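Local coordinates for protein OBCA, Oxalate Biosynthetic Component A (Burkholderia glumae, PDB 4NNB) that belongs to the beta-keto acid cleavage enzyme family, has a TIM-barrel domain and binds a magnesium ion and oxaloacetate, at residues A[309-314]-A[333-338]. Numbering follows the deposited sequence.
With OAA (oxaloacetate ion), chain C.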
loop_
_atom_site.group_PDB
_atom_site.type_symbol
_atom_site.label_atom_id
_atom_site.label_comp_id
_atom_site.label_asym_id
_atom_site.label_seq_id
_atom_site.Cartn_x
_atom_site.Cartn_y
_atom_site.Cartn_z
ATOM N N ALA A 309 16.874 7.876 1.345
ATOM C CA ALA A 309 15.625 8.596 1.128
ATOM C C ALA A 309 15.280 8.567 -0.347
ATOM O O ALA A 309 16.161 8.516 -1.207
ATOM C CB ALA A 309 15.707 10.023 1.632
ATOM N N SER A 310 13.993 8.623 -0.651
ATOM C CA SER A 310 13.588 8.477 -2.037
ATOM C C SER A 310 13.887 9.743 -2.865
ATOM O O SER A 310 13.895 10.864 -2.347
ATOM C CB SER A 310 12.115 8.074 -2.122
ATOM O OG SER A 310 11.272 9.130 -1.713
ATOM N N LEU A 311 14.166 9.541 -4.149
ATOM C CA LEU A 311 14.468 10.636 -5.073
ATOM C C LEU A 311 13.981 10.230 -6.467
ATOM O O LEU A 311 14.335 9.157 -6.968
ATOM C CB LEU A 311 15.979 10.922 -5.078
ATOM C CG LEU A 311 16.447 12.188 -5.802
ATOM C CD1 LEU A 311 17.716 12.749 -5.147
ATOM C CD2 LEU A 311 16.687 11.928 -7.292
ATOM N N SER A 312 13.155 11.074 -7.078
ATOM C CA SER A 312 12.625 10.806 -8.412
ATOM C C SER A 312 13.032 11.943 -9.353
ATOM O O SER A 312 12.523 13.043 -9.235
ATOM C CB SER A 312 11.097 10.704 -8.371
ATOM O OG SER A 312 10.655 9.607 -7.585
ATOM N N PRO A 313 13.948 11.676 -10.294
ATOM C CA PRO A 313 14.527 12.790 -11.058
ATOM C C PRO A 313 13.777 13.156 -12.351
ATOM O O PRO A 313 14.413 13.433 -13.376
ATOM C CB PRO A 313 15.949 12.294 -11.367
ATOM C CG PRO A 313 15.807 10.788 -11.441
ATOM C CD PRO A 313 14.696 10.415 -10.475
ATOM N N ALA A 314 12.446 13.145 -12.281
ATOM C CA ALA A 314 11.566 13.684 -13.308
ATOM C C ALA A 314 10.212 13.824 -12.654
ATOM O O ALA A 314 9.977 13.245 -11.581
ATOM C CB ALA A 314 11.460 12.739 -14.518
ATOM N N ALA A 333 19.038 21.080 -5.451
ATOM C CA ALA A 333 19.003 21.294 -4.008
ATOM C C ALA A 333 18.948 19.967 -3.223
ATOM O O ALA A 333 19.660 19.805 -2.223
ATOM C CB ALA A 333 17.817 22.191 -3.637
ATOM N N GLN A 334 18.090 19.039 -3.653
ATOM C CA GLN A 334 18.039 17.704 -3.037
ATOM C C GLN A 334 19.402 17.032 -3.029
ATOM O O GLN A 334 19.898 16.638 -1.967
ATOM C CB GLN A 334 17.031 16.784 -3.755
ATOM C CG GLN A 334 15.577 17.181 -3.574
ATOM C CD GLN A 334 15.096 17.158 -2.113
ATOM O OE1 GLN A 334 15.254 18.138 -1.383
ATOM N NE2 GLN A 334 14.476 16.046 -1.700
ATOM N N PHE A 335 19.998 16.879 -4.209
ATOM C CA PHE A 335 21.281 16.193 -4.310
ATOM C C PHE A 335 22.334 16.856 -3.426
ATOM O O PHE A 335 23.075 16.158 -2.731
ATOM C CB PHE A 335 21.777 16.118 -5.760
ATOM C CG PHE A 335 21.226 14.949 -6.545
ATOM C CD1 PHE A 335 21.700 13.672 -6.327
ATOM C CD2 PHE A 335 20.260 15.144 -7.529
ATOM C CE1 PHE A 335 21.207 12.587 -7.053
ATOM C CE2 PHE A 335 19.765 14.070 -8.267
ATOM C CZ PHE A 335 20.238 12.786 -8.022
ATOM N N ASP A 336 22.402 18.191 -3.455
ATOM C CA ASP A 336 23.335 18.937 -2.596
ATOM C C ASP A 336 23.124 18.536 -1.141
ATOM O O ASP A 336 24.071 18.317 -0.391
ATOM C CB ASP A 336 23.083 20.444 -2.708
ATOM C CG ASP A 336 23.922 21.103 -3.787
ATOM O OD1 ASP A 336 24.666 20.374 -4.476
ATOM O OD2 ASP A 336 23.824 22.350 -3.946
ATOM N N HIS A 337 21.865 18.441 -0.746
ATOM C CA HIS A 337 21.546 18.113 0.635
ATOM C C HIS A 337 21.871 16.663 1.015
ATOM O O HIS A 337 22.502 16.419 2.050
ATOM C CB HIS A 337 20.093 18.422 0.924
ATOM C CG HIS A 337 19.700 18.143 2.332
ATOM N ND1 HIS A 337 19.694 19.117 3.308
ATOM C CD2 HIS A 337 19.312 16.998 2.940
ATOM C CE1 HIS A 337 19.307 18.585 4.453
ATOM N NE2 HIS A 337 19.076 17.298 4.258
ATOM N N PHE A 338 21.442 15.708 0.192
ATOM C CA PHE A 338 21.728 14.298 0.452
ATOM C C PHE A 338 23.245 14.129 0.607
ATOM O O PHE A 338 23.725 13.487 1.554
ATOM C CB PHE A 338 21.247 13.403 -0.699
ATOM C CG PHE A 338 19.744 13.138 -0.726
ATOM C CD1 PHE A 338 18.822 14.177 -0.681
ATOM C CD2 PHE A 338 19.264 11.839 -0.878
ATOM C CE1 PHE A 338 17.453 13.927 -0.759
ATOM C CE2 PHE A 338 17.896 11.582 -0.956
ATOM C CZ PHE A 338 16.989 12.632 -0.895
HETATM O O1 OAA C . 9.267 8.637 -3.140
HETATM O O2 OAA C . 8.087 7.347 -1.692
HETATM O O4 OAA C . 3.638 6.940 -4.429
HETATM O O5 OAA C . 4.623 8.995 -4.740
HETATM O O3 OAA C . 5.557 6.625 -2.349
HETATM C C1 OAA C . 8.197 7.940 -2.850
HETATM C C2 OAA C . 7.102 7.840 -3.889
HETATM C C3 OAA C . 5.751 7.379 -3.389
HETATM C C4 OAA C . 4.604 7.800 -4.220
HETATM O O HOH W 1 14.055 13.907 -3.362
#
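Leu311 of a barrel strand meets Phe335 and Phe338 of the helix that follows it, a worked example of how a TIM barrel faces an outer helix with apolar side chains while the same strand presents a polar group to its ligand. Helix segment 333-338 runs nearly antiparallel to strand 309-311, at 153°, as expected of a beta-alpha-beta crossover; the chain then returns as strand 344-349, which pairs in parallel with strand 308-311. Leu311 has CG anti to its backbone N (chi1 -170°); its side chain and that of Phe335 cross at about a right angle. Leu311 CD1 sits over the centre of the Phe335 ring, 3.9 Å from its centroid, in a CH-pi contact, while Leu311 CD2 touches Phe335 CZ at 3.7 Å. The same CD1 also lies above one face of Phe338, offset toward the rim, and Ala309 O approaches the edge of that ring in its plane. Beside this apolar patch a water donates to Ser310 O and accepts from Gln334 NE2, linking strand to helix; Gln334 OE1 is held by Arg293, and Thr278 is a further partner of Ser310 O. Ser310 CB points away from the helix, and Ser310 OG donates to O1 of oxaloacetate at 2.5 Å.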